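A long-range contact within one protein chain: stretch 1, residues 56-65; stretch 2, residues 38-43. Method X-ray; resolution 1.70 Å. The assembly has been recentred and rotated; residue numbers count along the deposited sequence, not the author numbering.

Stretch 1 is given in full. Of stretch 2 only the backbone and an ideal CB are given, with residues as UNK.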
# COMPACT_ATOMS: atom_id res chain seq x y z
N HIS A 56 -2.85 -3.26 -18.78
CA HIS A 56 -2.22 -4.39 -18.09
C HIS A 56 -0.71 -4.43 -18.33
O HIS A 56 -0.25 -4.40 -19.47
CB HIS A 56 -2.88 -5.70 -18.53
CG HIS A 56 -4.37 -5.65 -18.47
ND1 HIS A 56 -5.08 -5.94 -17.32
CD2 HIS A 56 -5.29 -5.30 -19.40
CE1 HIS A 56 -6.37 -5.79 -17.55
NE2 HIS A 56 -6.52 -5.38 -18.80
N LEU A 57 0.04 -4.46 -17.23
CA LEU A 57 1.49 -4.53 -17.28
C LEU A 57 1.94 -5.91 -16.81
O LEU A 57 1.43 -6.41 -15.82
CB LEU A 57 2.13 -3.45 -16.40
CG LEU A 57 1.70 -1.99 -16.60
CD1 LEU A 57 2.41 -1.07 -15.62
CD2 LEU A 57 1.97 -1.53 -18.05
N LYS A 58 2.87 -6.51 -17.55
CA LYS A 58 3.46 -7.79 -17.18
C LYS A 58 4.98 -7.69 -17.26
O LYS A 58 5.53 -7.49 -18.34
CB LYS A 58 2.96 -8.91 -18.10
CG LYS A 58 3.40 -10.31 -17.68
CD LYS A 58 2.84 -11.38 -18.60
CE LYS A 58 3.35 -12.77 -18.21
NZ LYS A 58 2.67 -13.85 -18.99
N GLY A 59 5.64 -7.81 -16.11
CA GLY A 59 7.09 -7.80 -16.05
C GLY A 59 7.67 -9.16 -16.37
O GLY A 59 6.99 -10.18 -16.20
N GLU A 60 8.91 -9.17 -16.85
CA GLU A 60 9.62 -10.42 -17.16
C GLU A 60 9.81 -11.29 -15.92
O GLU A 60 9.72 -12.52 -16.00
CB GLU A 60 10.97 -10.10 -17.82
CG GLU A 60 11.82 -11.34 -18.15
CD GLU A 60 13.06 -11.03 -18.99
OE1 GLU A 60 13.29 -9.84 -19.34
OE2 GLU A 60 13.80 -11.98 -19.30
N SER A 61 10.07 -10.65 -14.78
CA SER A 61 10.23 -11.33 -13.50
C SER A 61 10.01 -10.29 -12.40
O SER A 61 10.35 -9.11 -12.58
CB SER A 61 11.63 -11.93 -13.37
OG SER A 61 12.63 -10.92 -13.29
N ARG A 62 9.45 -10.72 -11.27
CA ARG A 62 9.32 -9.83 -10.12
C ARG A 62 10.69 -9.35 -9.63
O ARG A 62 10.86 -8.17 -9.33
CB ARG A 62 8.58 -10.53 -8.97
CG ARG A 62 8.12 -9.57 -7.88
CD ARG A 62 7.29 -10.29 -6.85
NE ARG A 62 8.10 -10.84 -5.77
CZ ARG A 62 7.61 -11.60 -4.79
NH1 ARG A 62 6.32 -11.91 -4.77
NH2 ARG A 62 8.41 -12.06 -3.83
N ASN A 63 11.65 -10.26 -9.58
CA ASN A 63 13.00 -9.92 -9.12
C ASN A 63 13.71 -8.88 -9.99
O ASN A 63 14.45 -8.04 -9.48
CB ASN A 63 13.87 -11.19 -9.01
CG ASN A 63 13.63 -11.99 -7.73
OD1 ASN A 63 14.23 -13.05 -7.53
ND2 ASN A 63 12.77 -11.49 -6.85
N GLY A 64 13.46 -8.93 -11.30
CA GLY A 64 14.25 -8.17 -12.28
C GLY A 64 13.59 -7.01 -13.02
O GLY A 64 14.30 -6.16 -13.59
N ALA A 65 12.26 -6.97 -13.03
CA ALA A 65 11.53 -5.89 -13.69
C ALA A 65 11.04 -4.90 -12.64
O ALA A 65 10.11 -5.20 -11.89
CB ALA A 65 10.37 -6.44 -14.51
N UNK A 38 4.42 -5.89 -22.12
CA UNK A 38 5.48 -6.69 -21.53
C UNK A 38 6.63 -5.77 -21.19
O UNK A 38 7.06 -4.97 -22.03
CB UNK A 38 5.93 -7.81 -22.47
N UNK A 39 7.12 -5.86 -19.96
CA UNK A 39 8.27 -5.08 -19.52
C UNK A 39 9.43 -6.02 -19.23
O UNK A 39 9.41 -6.77 -18.25
CB UNK A 39 7.93 -4.24 -18.29
N UNK A 40 10.45 -5.99 -20.09
CA UNK A 40 11.64 -6.83 -19.89
C UNK A 40 12.46 -6.36 -18.70
O UNK A 40 12.37 -5.19 -18.31
CB UNK A 40 12.51 -6.83 -21.15
N UNK A 41 13.25 -7.27 -18.12
CA UNK A 41 14.09 -6.99 -16.95
C UNK A 41 14.89 -5.70 -17.08
O UNK A 41 15.45 -5.40 -18.14
CB UNK A 41 15.05 -8.16 -16.71
N UNK A 42 14.92 -4.94 -15.99
CA UNK A 42 15.62 -3.67 -15.95
C UNK A 42 15.01 -2.80 -14.87
O UNK A 42 13.91 -3.08 -14.39
CB UNK A 42 15.57 -2.97 -17.31
N UNK A 43 15.73 -1.75 -14.49
CA UNK A 43 15.22 -0.76 -13.54
C UNK A 43 14.81 0.48 -14.32
O UNK A 43 15.64 1.17 -14.93
CB UNK A 43 16.26 -0.42 -12.47

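The two stretches run parallel. Lys58 pairs with position 38 and Gly59 with position 39, then both chains leave the strand and pair again where Ala65 meets position 42.

Position 38 has extended backbone angles. Its CB points to the face of the sheet that also carries the Lys58 side chain, and the ideal CB lies 4.2 Å from Lys58 O. The stem of that lysine is aliphatic, although its end leads away. A medium or large apolar side chain would suit, and a polar one is not excluded. The deposited residue is Leu38. The end of its side chain comes nearer to stretch 1 than its CB does. Its CA also makes a CA-H...O contact of 3.3 Å with Lys58 O.

Position 39 is held by its backbone. Its N donates to Lys58 O at 2.8 Å, and its O accepts from Glu60 N at 2.8 Å. The same O receives a CA-H...O contact from Gly59 CA at 3.4 Å. The CB points to the other face, the one with Ala65. Gly59 has no side chain there, and the ideal CB is 4.3 Å from Gly59 CA and 5.0 Å from Ala65 CB. An apolar residue fits this surface, and a beta-branched one suits the extended backbone. Valine, isoleucine or leucine would do. The residue is Ile39. Its CD1 reaches Leu57 CB at 4.1 Å, an apolar contact.

At position 40 the CA-to-CB bond points away overall, yet the ideal CB is 3.6 Å from Glu60 OE1. Many residues would do, and the nearby carboxylate favours a polar or basic one over an acidic one. It is Lys40. Its CD lies 3.4 Å from Glu60 OE1, but its NZ bonds elsewhere in the structure.

Position 41 gives its backbone N to Glu60 OE1 at 2.8 Å, with a nearly straight angle of 176°. Its CB points sideways. Stretch 1 offers the Ser61 hydroxyl close by, and Gly64 leaves room because it has no side chain. A side chain long enough to bring an acceptor to that hydroxyl is suggested: asparagine or aspartate. The carboxylate of Glu60 weighs against aspartate. The residue is Asn41, whose end comes nearer. Its OD1 accepts from Ser61 OG at 2.8 Å. An ideal CB on Gly64 would sit 2.5 Å from Asn41 OD1, a clash, so the amide occupies the space that glycine leaves free.

Position 42 has phi/psi of 155/164. At these angles a CB would be jammed against the carbonyl O of the preceding residue, which by itself calls for glycine. The residue is Gly42. Its N donates to Gly64 O at 2.8 Å and so restores the pairing beside Ala65.

Position 43 points sideways, with nothing of stretch 1 within 5.5 Å of its ideal CB. The contact sets no preference, though the extended angles suit a beta-branched residue. It is Val43.

Stretch 2 38-43: LIKNGV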
# COMPACT_ATOMS: atom_id res chain seq x y z
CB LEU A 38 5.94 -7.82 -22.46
CG LEU A 38 7.10 -8.70 -22.00
CD1 LEU A 38 6.75 -9.56 -20.78
CD2 LEU A 38 7.60 -9.59 -23.15
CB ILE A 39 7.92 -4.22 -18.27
CG1 ILE A 39 6.72 -3.31 -18.54
CG2 ILE A 39 9.13 -3.40 -17.83
CD1 ILE A 39 6.08 -2.71 -17.28
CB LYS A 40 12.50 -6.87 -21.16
CG LYS A 40 11.83 -7.51 -22.37
CD LYS A 40 11.85 -9.03 -22.27
CE LYS A 40 11.58 -9.69 -23.62
NZ LYS A 40 12.74 -9.56 -24.55
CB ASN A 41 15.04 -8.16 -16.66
CG ASN A 41 14.33 -9.36 -16.05
OD1 ASN A 41 13.30 -9.23 -15.38
ND2 ASN A 41 14.87 -10.55 -16.28
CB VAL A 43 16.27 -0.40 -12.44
CG1 VAL A 43 15.73 0.66 -11.49
CG2 VAL A 43 16.68 -1.64 -11.67
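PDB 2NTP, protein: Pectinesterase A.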